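Local coordinates for protein type VI secretion system component (Escherichia coli O6, PDB 2P5Z) that is a component of the type VI secretion system and resembles the T4 phage tail proteins gp27 and gp5, probably forming part of a cell-puncturing device, at residues His143-Arg146 with Gly147-Val151; Leu172-Val175 with Ser176-Leu179; Leu321-Pro324 with Gly325-Ile328. All blocks are in the same frame, centred on the assembly; numbering follows the deposited sequence.

Contact 1: residues His143-Arg146 with Gly147-Val151; sequences HQMR and GQDFV
Asp149 and Phe150 reach back to Met145 and Arg146 across the turn that leads from helix 131-140 into strand 150-153. The carboxylate of Asp149 meets the backbone: OD2 accepts the N-H of Arg146 at 2.9 Å (145° at the hydrogen) on its anti side, with the donor 29° out of the carboxylate plane. Met145 passes beside this acid at a slant. Its chain stays extended to SD and then bends, bringing CE to 3.6 Å from Asp149 CB and also to 3.6 Å from Phe150 CD1. The phenyl group of Phe150 takes the position between its backbone N and carbonyl carbon (chi1 63°), which turns it back over the turn, with Gly147 CA 4.1 Å above one ring face and toward the rim. The guanidinium of Arg146 heads elsewhere: its NE is 5.8 Å from Asp149 OD2, so the two charges do not pair. Gln148 N closes a tight bend round Gly147 onto Arg146 O. Since Asp149 OD1 forms a salt bridge to Arg113, the buried carboxylate has a charged partner at one oxygen and a backbone donor at the other, which would probably favour its ionised form.

Contact 2: residues Leu172-Val175 with Ser176-Leu179; sequences LTFV and SRLL
Residues Leu172 to Val175 hydrogen-bond to Ser176 to Leu179 as successive turns of an alpha-helix, each N-H meeting the carbonyl four residues earlier, as in Leu179 N to Val175 O at 3.0 Å with 171° at the hydrogen. These residues make up most of helix 171-182, from its second residue on, and one face of it packs on helix 131-140 in the region related to phage tail proteins. Leu172 O takes two donors from the same residue: Ser176 N, and Ser176 OG at 2.7 Å, arriving from opposite faces of the carbonyl plane. The hydroxyl lies beside its own backbone N (chi1 -52°), which folds it back onto the preceding turn, where Leu172 CD1 also touches it. Phe174 is flanked differently by its two partners. Leu178 lies over a ring face in a CH-pi contact, CG 4.2 Å from the centroid, its methyls spread above the CE1, CZ and CE2 side. Arg177 instead brings NH2 to the ring edge, in plane, 3.5 Å from Phe174 CD1, with the guanidinium turned 60° from the ring. A salt bridge from Arg177 NE to Glu169 steadies that group. Phe174 and Leu178 continue onto Val164 of strand 161-166 and onto helix 131-140, at Ile134 and Val131 respectively. Val175 and Leu179, which touch Ile138 and Val135 of that helix, lie side by side, pointing the same way, with Val175 CG1 3.8 Å from Leu179 CD1.

Contact 3: residues Leu321-Pro324 with Gly325-Ile328; sequences LLMP and GLEI
Met323 and Leu326 are the end residues of a type II beta turn that delivers the chain into strand 326-330, which runs parallel to strand 209-214 and antiparallel to strand 343-353. Pro324 and Gly325 fill the corners; the positive phi of Gly325 (108°) suits the third position of this turn. The closing bond, Leu326 N to Met323 O, is weak at 3.3 Å, and the turn is also held by apolar contacts and by backbone bonds of Gly325 and Leu326 to Ile345. The close-packed part centres on three buried residues. Leu322 and Ile328 cross at about a right angle, with Leu322 CD1 touching Ile328 CG2 at 3.7 Å and Ile328 CD1 at 3.9 Å. Leu322 goes on to Leu214, Leu360 and Phe362, while Ile328 and Leu326 both rest on Leu212. The solvent side is looser. There the side chain of exposed Leu321 stays 5.1 Å or more from residues 325-328, and partly exposed Met323 crosses Leu326 at a slant, its chain folded at the thioether so that the terminal methyl curls back toward that leucine. From the packed side, Leu326 spreads its branches between these two residues: CD2 lies 3.5 Å from Leu321 O, while CD1 is 3.8 Å from both CB and CE of Met323.

How the contacts relate
Along the chain the three contacts follow in series, none nesting within or crossing another. Contact 1 closes the turn between helix 131-140 and strand 150-153, an outer strand, within this chain, of a small three-stranded sheet. Contact 2 comes next, two turns of helix 171-182; it and contact 1 have centres about 17 Å apart, and both rest on helix 131-140. His143 adds a link by bonding to Asp171, at the start of the contact 2 helix. Contact 3 comes much later, closing the turn before strand 326-330, which lies between strands 209-214 and 343-353, its centre about 23 Å from contact 1 and 24 Å from contact 2.

Contact 1: residues His143-Arg146 with Gly147-Val151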
ATOM      1  N   HIS A 143     -10.288 -13.170 -25.233  1.00 54.86           N
ATOM      2  CA  HIS A 143      -9.699 -11.956 -25.815  1.00 53.75           C
ATOM      3  C   HIS A 143      -9.535 -11.923 -27.345  1.00 56.37           C
ATOM      4  O   HIS A 143      -9.050 -10.935 -27.889  1.00 55.92           O
ATOM      5  CB  HIS A 143      -8.451 -11.520 -25.016  1.00 47.21           C
ATOM      6  CG  HIS A 143      -8.751 -11.276 -23.564  1.00 45.17           C
ATOM      7  ND1 HIS A 143      -9.407 -10.146 -23.119  1.00 46.71           N
ATOM      8  CD2 HIS A 143      -8.561 -12.052 -22.469  1.00 43.87           C
ATOM      9  CE1 HIS A 143      -9.573 -10.215 -21.810  1.00 42.22           C
ATOM     10  NE2 HIS A 143      -9.067 -11.363 -21.391  1.00 47.41           N
ATOM     11  N   GLN A 144      -9.967 -13.004 -28.004  1.00 62.56           N
ATOM     12  CA  GLN A 144      -9.978 -13.172 -29.478  1.00 64.63           C
ATOM     13  C   GLN A 144      -8.625 -13.045 -30.154  1.00 61.34           C
ATOM     14  O   GLN A 144      -8.522 -12.529 -31.262  1.00 61.90           O
ATOM     15  CB  GLN A 144     -10.979 -12.237 -30.173  1.00 69.80           C
ATOM     16  CG  GLN A 144     -12.421 -12.394 -29.737  1.00 78.87           C
ATOM     17  CD  GLN A 144     -12.826 -11.345 -28.722  1.00 86.27           C
ATOM     18  OE1 GLN A 144     -12.424 -10.175 -28.817  1.00 89.67           O
ATOM     19  NE2 GLN A 144     -13.632 -11.752 -27.743  1.00 88.69           N
ATOM     20  N   MET A 145      -7.586 -13.508 -29.486  1.00 58.08           N
ATOM     21  CA  MET A 145      -6.269 -13.413 -30.062  1.00 56.81           C
ATOM     22  C   MET A 145      -5.974 -14.696 -30.832  1.00 61.09           C
ATOM     23  O   MET A 145      -6.443 -15.770 -30.442  1.00 57.29           O
ATOM     24  CB  MET A 145      -5.237 -13.078 -28.983  1.00 56.13           C
ATOM     25  CG  MET A 145      -5.333 -11.597 -28.531  1.00 54.49           C
ATOM     26  SD  MET A 145      -3.936 -11.002 -27.561  1.00 49.64           S
ATOM     27  CE  MET A 145      -2.702 -12.204 -27.929  1.00 45.47           C
ATOM     28  N   ARG A 146      -5.201 -14.577 -31.919  1.00 61.95           N
ATOM     29  CA  ARG A 146      -5.221 -15.575 -32.987  1.00 59.47           C
ATOM     30  C   ARG A 146      -3.901 -16.119 -33.504  1.00 60.72           C
ATOM     31  O   ARG A 146      -3.735 -16.151 -34.725  1.00 69.22           O
ATOM     32  CB  ARG A 146      -5.858 -14.967 -34.238  1.00 60.73           C
ATOM     33  CG  ARG A 146      -7.242 -14.426 -34.131  1.00 67.49           C
ATOM     34  CD  ARG A 146      -7.409 -13.414 -35.233  1.00 73.39           C
ATOM     35  NE  ARG A 146      -8.515 -13.776 -36.102  1.00 82.46           N
ATOM     36  CZ  ARG A 146      -8.419 -14.602 -37.145  1.00 86.81           C
ATOM     37  NH1 ARG A 146      -7.251 -15.155 -37.465  1.00 87.94           N
ATOM     38  NH2 ARG A 146      -9.499 -14.875 -37.875  1.00 87.12           N
ATOM     39  N   GLY A 147      -2.958 -16.549 -32.679  1.00 55.64           N
ATOM     40  CA  GLY A 147      -1.770 -17.242 -33.246  1.00 52.97           C
ATOM     41  C   GLY A 147      -0.745 -16.369 -33.978  1.00 55.81           C
ATOM     42  O   GLY A 147       0.472 -16.597 -33.910  1.00 57.87           O
ATOM     43  N   GLN A 148      -1.242 -15.380 -34.710  1.00 52.73           N
ATOM     44  CA  GLN A 148      -0.421 -14.326 -35.242  1.00 53.13           C
ATOM     45  C   GLN A 148      -0.139 -13.326 -34.117  1.00 54.04           C
ATOM     46  O   GLN A 148       0.925 -12.701 -34.096  1.00 54.61           O
ATOM     47  CB  GLN A 148      -1.118 -13.642 -36.427  1.00 50.67           C
ATOM     48  CG  GLN A 148      -2.543 -13.196 -36.150  1.00 53.07           C
ATOM     49  CD  GLN A 148      -3.099 -12.286 -37.229  1.00 56.68           C
ATOM     50  OE1 GLN A 148      -3.051 -12.609 -38.416  1.00 60.87           O
ATOM     51  NE2 GLN A 148      -3.643 -11.142 -36.820  1.00 57.24           N
ATOM     52  N   ASP A 149      -1.076 -13.199 -33.175  1.00 49.04           N
ATOM     53  CA  ASP A 149      -0.960 -12.228 -32.095  1.00 44.46           C
ATOM     54  C   ASP A 149       0.013 -12.600 -30.960  1.00 45.89           C
ATOM     55  O   ASP A 149       0.299 -11.760 -30.112  1.00 50.64           O
ATOM     56  CB  ASP A 149      -2.325 -11.966 -31.495  1.00 47.24           C
ATOM     57  CG  ASP A 149      -3.307 -11.425 -32.493  1.00 51.68           C
ATOM     58  OD1 ASP A 149      -2.916 -10.553 -33.280  1.00 48.25           O
ATOM     59  OD2 ASP A 149      -4.488 -11.844 -32.469  1.00 57.28           O
ATOM     60  N   PHE A 150       0.514 -13.840 -30.939  1.00 47.18           N
ATOM     61  CA  PHE A 150       1.403 -14.344 -29.869  1.00 45.14           C
ATOM     62  C   PHE A 150       2.094 -15.604 -30.336  1.00 45.32           C
ATOM     63  O   PHE A 150       1.627 -16.217 -31.275  1.00 49.75           O
ATOM     64  CB  PHE A 150       0.633 -14.667 -28.582  1.00 49.54           C
ATOM     65  CG  PHE A 150      -0.399 -15.767 -28.737  1.00 49.94           C
ATOM     66  CD1 PHE A 150      -1.703 -15.462 -29.126  1.00 49.18           C
ATOM     67  CD2 PHE A 150      -0.078 -17.093 -28.473  1.00 49.35           C
ATOM     68  CE1 PHE A 150      -2.649 -16.446 -29.269  1.00 48.42           C
ATOM     69  CE2 PHE A 150      -1.027 -18.083 -28.621  1.00 51.13           C
ATOM     70  CZ  PHE A 150      -2.315 -17.757 -29.019  1.00 47.75           C
ATOM     71  N   VAL A 151       3.161 -16.018 -29.652  1.00 45.31           N
ATOM     72  CA  VAL A 151       3.973 -17.175 -30.031  1.00 48.75           C
ATOM     73  C   VAL A 151       4.721 -17.645 -28.782  1.00 51.29           C
ATOM     74  O   VAL A 151       5.224 -16.815 -28.025  1.00 51.50           O
ATOM     75  CB  VAL A 151       5.020 -16.817 -31.153  1.00 54.42           C
ATOM     76  CG1 VAL A 151       6.255 -17.717 -31.112  1.00 53.47           C
ATOM     77  CG2 VAL A 151       4.420 -16.923 -32.540  1.00 59.00           C
TER

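Contact 2: residues Leu172-Val175 with Ser176-Leu179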
ATOM      1  N   LEU A 172      -5.117 -10.390 -16.642  1.00 42.71           N
ATOM      2  CA  LEU A 172      -3.698 -10.012 -16.719  1.00 37.03           C
ATOM      3  C   LEU A 172      -2.924 -10.442 -15.486  1.00 33.49           C
ATOM      4  O   LEU A 172      -1.855 -11.031 -15.606  1.00 32.71           O
ATOM      5  CB  LEU A 172      -3.498  -8.502 -16.974  1.00 39.93           C
ATOM      6  CG  LEU A 172      -2.041  -8.048 -17.239  1.00 38.79           C
ATOM      7  CD1 LEU A 172      -1.367  -8.897 -18.326  1.00 34.28           C
ATOM      8  CD2 LEU A 172      -1.940  -6.574 -17.582  1.00 36.78           C
ATOM      9  N   THR A 173      -3.474 -10.168 -14.308  1.00 33.32           N
ATOM     10  CA  THR A 173      -2.822 -10.545 -13.071  1.00 34.38           C
ATOM     11  C   THR A 173      -2.662 -12.061 -13.006  1.00 38.51           C
ATOM     12  O   THR A 173      -1.555 -12.559 -12.715  1.00 35.03           O
ATOM     13  CB  THR A 173      -3.608 -10.050 -11.871  1.00 38.49           C
ATOM     14  OG1 THR A 173      -3.811  -8.643 -12.001  1.00 38.65           O
ATOM     15  CG2 THR A 173      -2.866 -10.349 -10.557  1.00 33.19           C
ATOM     16  N   PHE A 174      -3.744 -12.775 -13.347  1.00 36.57           N
ATOM     17  CA  PHE A 174      -3.760 -14.241 -13.311  1.00 38.13           C
ATOM     18  C   PHE A 174      -2.688 -14.853 -14.199  1.00 40.18           C
ATOM     19  O   PHE A 174      -1.874 -15.684 -13.741  1.00 37.07           O
ATOM     20  CB  PHE A 174      -5.139 -14.769 -13.727  1.00 44.49           C
ATOM     21  CG  PHE A 174      -5.246 -16.271 -13.707  1.00 45.08           C
ATOM     22  CD1 PHE A 174      -4.938 -16.994 -12.550  1.00 44.46           C
ATOM     23  CD2 PHE A 174      -5.655 -16.961 -14.837  1.00 43.79           C
ATOM     24  CE1 PHE A 174      -5.016 -18.366 -12.532  1.00 43.68           C
ATOM     25  CE2 PHE A 174      -5.754 -18.344 -14.820  1.00 44.77           C
ATOM     26  CZ  PHE A 174      -5.433 -19.047 -13.672  1.00 44.90           C
ATOM     27  N   VAL A 175      -2.684 -14.416 -15.458  1.00 37.55           N
ATOM     28  CA  VAL A 175      -1.727 -14.894 -16.444  1.00 42.49           C
ATOM     29  C   VAL A 175      -0.288 -14.599 -16.029  1.00 44.18           C
ATOM     30  O   VAL A 175       0.569 -15.493 -16.071  1.00 45.97           O
ATOM     31  CB  VAL A 175      -2.046 -14.318 -17.843  1.00 47.22           C
ATOM     32  CG1 VAL A 175      -0.850 -14.413 -18.766  1.00 51.00           C
ATOM     33  CG2 VAL A 175      -3.256 -15.057 -18.457  1.00 47.01           C
ATOM     34  N   SER A 176      -0.047 -13.371 -15.563  1.00 44.90           N
ATOM     35  CA  SER A 176       1.297 -12.930 -15.204  1.00 41.22           C
ATOM     36  C   SER A 176       1.800 -13.696 -13.994  1.00 42.67           C
ATOM     37  O   SER A 176       2.963 -14.113 -13.973  1.00 42.86           O
ATOM     38  CB  SER A 176       1.330 -11.427 -14.940  1.00 41.66           C
ATOM     39  OG  SER A 176       0.759 -10.703 -16.022  1.00 40.63           O
ATOM     40  N   ARG A 177       0.913 -13.915 -13.015  1.00 42.42           N
ATOM     41  CA  ARG A 177       1.235 -14.744 -11.851  1.00 42.75           C
ATOM     42  C   ARG A 177       1.649 -16.166 -12.245  1.00 46.00           C
ATOM     43  O   ARG A 177       2.691 -16.657 -11.786  1.00 47.08           O
ATOM     44  CB  ARG A 177       0.069 -14.797 -10.875  1.00 45.40           C
ATOM     45  CG  ARG A 177       0.367 -15.653  -9.661  1.00 49.34           C
ATOM     46  CD  ARG A 177      -0.650 -15.497  -8.523  1.00 48.61           C
ATOM     47  NE  ARG A 177      -2.012 -15.919  -8.861  1.00 48.60           N
ATOM     48  CZ  ARG A 177      -2.422 -17.189  -8.974  1.00 48.42           C
ATOM     49  NH1 ARG A 177      -1.577 -18.208  -8.800  1.00 41.91           N
ATOM     50  NH2 ARG A 177      -3.693 -17.439  -9.274  1.00 43.46           N
ATOM     51  N   LEU A 178       0.870 -16.800 -13.127  1.00 43.47           N
ATOM     52  CA  LEU A 178       1.178 -18.166 -13.555  1.00 44.88           C
ATOM     53  C   LEU A 178       2.507 -18.252 -14.270  1.00 46.09           C
ATOM     54  O   LEU A 178       3.307 -19.150 -13.979  1.00 48.50           O
ATOM     55  CB  LEU A 178       0.089 -18.757 -14.466  1.00 47.32           C
ATOM     56  CG  LEU A 178      -1.354 -19.061 -14.033  1.00 46.35           C
ATOM     57  CD1 LEU A 178      -1.990 -19.923 -15.079  1.00 46.73           C
ATOM     58  CD2 LEU A 178      -1.464 -19.721 -12.673  1.00 45.37           C
ATOM     59  N   LEU A 179       2.743 -17.326 -15.204  1.00 44.41           N
ATOM     60  CA  LEU A 179       4.017 -17.280 -15.919  1.00 37.86           C
ATOM     61  C   LEU A 179       5.189 -16.998 -14.979  1.00 38.28           C
ATOM     62  O   LEU A 179       6.251 -17.610 -15.103  1.00 34.74           O
ATOM     63  CB  LEU A 179       3.975 -16.236 -17.006  1.00 38.57           C
ATOM     64  CG  LEU A 179       2.936 -16.435 -18.110  1.00 41.41           C
ATOM     65  CD1 LEU A 179       2.915 -15.179 -18.954  1.00 40.20           C
ATOM     66  CD2 LEU A 179       3.236 -17.660 -18.963  1.00 36.81           C
TER

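Contact 3: residues Leu321-Pro324 with Gly325-Ile328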
ATOM      1  N   LEU A 321      16.662   1.737 -31.640  1.00 69.39           N
ATOM      2  CA  LEU A 321      16.623   0.296 -31.741  1.00 71.84           C
ATOM      3  C   LEU A 321      16.587  -0.373 -30.361  1.00 73.11           C
ATOM      4  O   LEU A 321      16.114  -1.507 -30.236  1.00 74.84           O
ATOM      5  CB  LEU A 321      17.825  -0.203 -32.547  1.00 72.77           C
ATOM      6  CG  LEU A 321      17.731  -0.064 -34.071  1.00 75.10           C
ATOM      7  CD1 LEU A 321      19.008  -0.558 -34.740  1.00 73.93           C
ATOM      8  CD2 LEU A 321      16.510  -0.811 -34.620  1.00 75.77           C
ATOM      9  N   LEU A 322      17.072   0.338 -29.338  1.00 70.91           N
ATOM     10  CA  LEU A 322      17.227  -0.216 -27.990  1.00 67.93           C
ATOM     11  C   LEU A 322      15.882  -0.486 -27.305  1.00 65.26           C
ATOM     12  O   LEU A 322      15.025   0.397 -27.194  1.00 63.09           O
ATOM     13  CB  LEU A 322      18.100   0.696 -27.125  1.00 70.82           C
ATOM     14  CG  LEU A 322      19.016  -0.038 -26.142  1.00 73.43           C
ATOM     15  CD1 LEU A 322      20.243  -0.545 -26.864  1.00 74.69           C
ATOM     16  CD2 LEU A 322      19.445   0.851 -25.000  1.00 73.95           C
ATOM     17  N   MET A 323      15.720  -1.720 -26.840  1.00 62.99           N
ATOM     18  CA  MET A 323      14.414  -2.261 -26.503  1.00 58.96           C
ATOM     19  C   MET A 323      14.611  -3.347 -25.461  1.00 56.15           C
ATOM     20  O   MET A 323      15.665  -3.974 -25.434  1.00 57.67           O
ATOM     21  CB  MET A 323      13.852  -2.914 -27.755  1.00 58.10           C
ATOM     22  CG  MET A 323      12.413  -2.619 -28.045  1.00 62.17           C
ATOM     23  SD  MET A 323      11.868  -3.618 -29.442  1.00 60.91           S
ATOM     24  CE  MET A 323      13.273  -3.543 -30.555  1.00 63.23           C
ATOM     25  N   PRO A 324      13.600  -3.579 -24.604  1.00 53.97           N
ATOM     26  CA  PRO A 324      13.581  -4.775 -23.775  1.00 52.42           C
ATOM     27  C   PRO A 324      13.620  -6.070 -24.595  1.00 54.86           C
ATOM     28  O   PRO A 324      12.889  -6.219 -25.581  1.00 54.70           O
ATOM     29  CB  PRO A 324      12.244  -4.662 -23.049  1.00 50.53           C
ATOM     30  CG  PRO A 324      11.980  -3.225 -22.992  1.00 52.17           C
ATOM     31  CD  PRO A 324      12.438  -2.720 -24.319  1.00 53.72           C
ATOM     32  N   GLY A 325      14.484  -6.990 -24.184  1.00 56.35           N
ATOM     33  CA  GLY A 325      14.665  -8.240 -24.898  1.00 55.45           C
ATOM     34  C   GLY A 325      15.982  -8.288 -25.639  1.00 56.53           C
ATOM     35  O   GLY A 325      16.514  -9.369 -25.900  1.00 53.72           O
ATOM     36  N   LEU A 326      16.502  -7.117 -25.995  1.00 59.01           N
ATOM     37  CA  LEU A 326      17.781  -7.030 -26.700  1.00 61.95           C
ATOM     38  C   LEU A 326      18.969  -7.295 -25.796  1.00 61.12           C
ATOM     39  O   LEU A 326      19.046  -6.756 -24.696  1.00 60.36           O
ATOM     40  CB  LEU A 326      17.953  -5.653 -27.338  1.00 65.96           C
ATOM     41  CG  LEU A 326      17.667  -5.526 -28.834  1.00 69.05           C
ATOM     42  CD1 LEU A 326      16.173  -5.631 -29.130  1.00 71.35           C
ATOM     43  CD2 LEU A 326      18.212  -4.210 -29.337  1.00 70.09           C
ATOM     44  N   GLU A 327      19.880  -8.145 -26.262  1.00 64.37           N
ATOM     45  CA  GLU A 327      21.199  -8.267 -25.653  1.00 68.67           C
ATOM     46  C   GLU A 327      22.135  -7.331 -26.390  1.00 69.55           C
ATOM     47  O   GLU A 327      22.349  -7.482 -27.592  1.00 70.01           O
ATOM     48  CB  GLU A 327      21.733  -9.698 -25.745  1.00 72.69           C
ATOM     49  CG  GLU A 327      23.020  -9.947 -24.935  1.00 80.41           C
ATOM     50  CD  GLU A 327      24.286 -10.169 -25.795  1.00 86.84           C
ATOM     51  OE1 GLU A 327      25.044 -11.119 -25.483  1.00 88.26           O
ATOM     52  OE2 GLU A 327      24.536  -9.409 -26.765  1.00 88.00           O
ATOM     53  N   ILE A 328      22.681  -6.347 -25.691  1.00 70.18           N
ATOM     54  CA  ILE A 328      23.636  -5.446 -26.322  1.00 72.99           C
ATOM     55  C   ILE A 328      24.990  -5.478 -25.633  1.00 74.82           C
ATOM     56  O   ILE A 328      25.115  -5.961 -24.509  1.00 76.08           O
ATOM     57  CB  ILE A 328      23.124  -3.998 -26.358  1.00 72.94           C
ATOM     58  CG1 ILE A 328      23.181  -3.384 -24.960  1.00 72.87           C
ATOM     59  CG2 ILE A 328      21.716  -3.945 -26.955  1.00 72.26           C
ATOM     60  CD1 ILE A 328      23.341  -1.902 -24.944  1.00 74.16           C
TER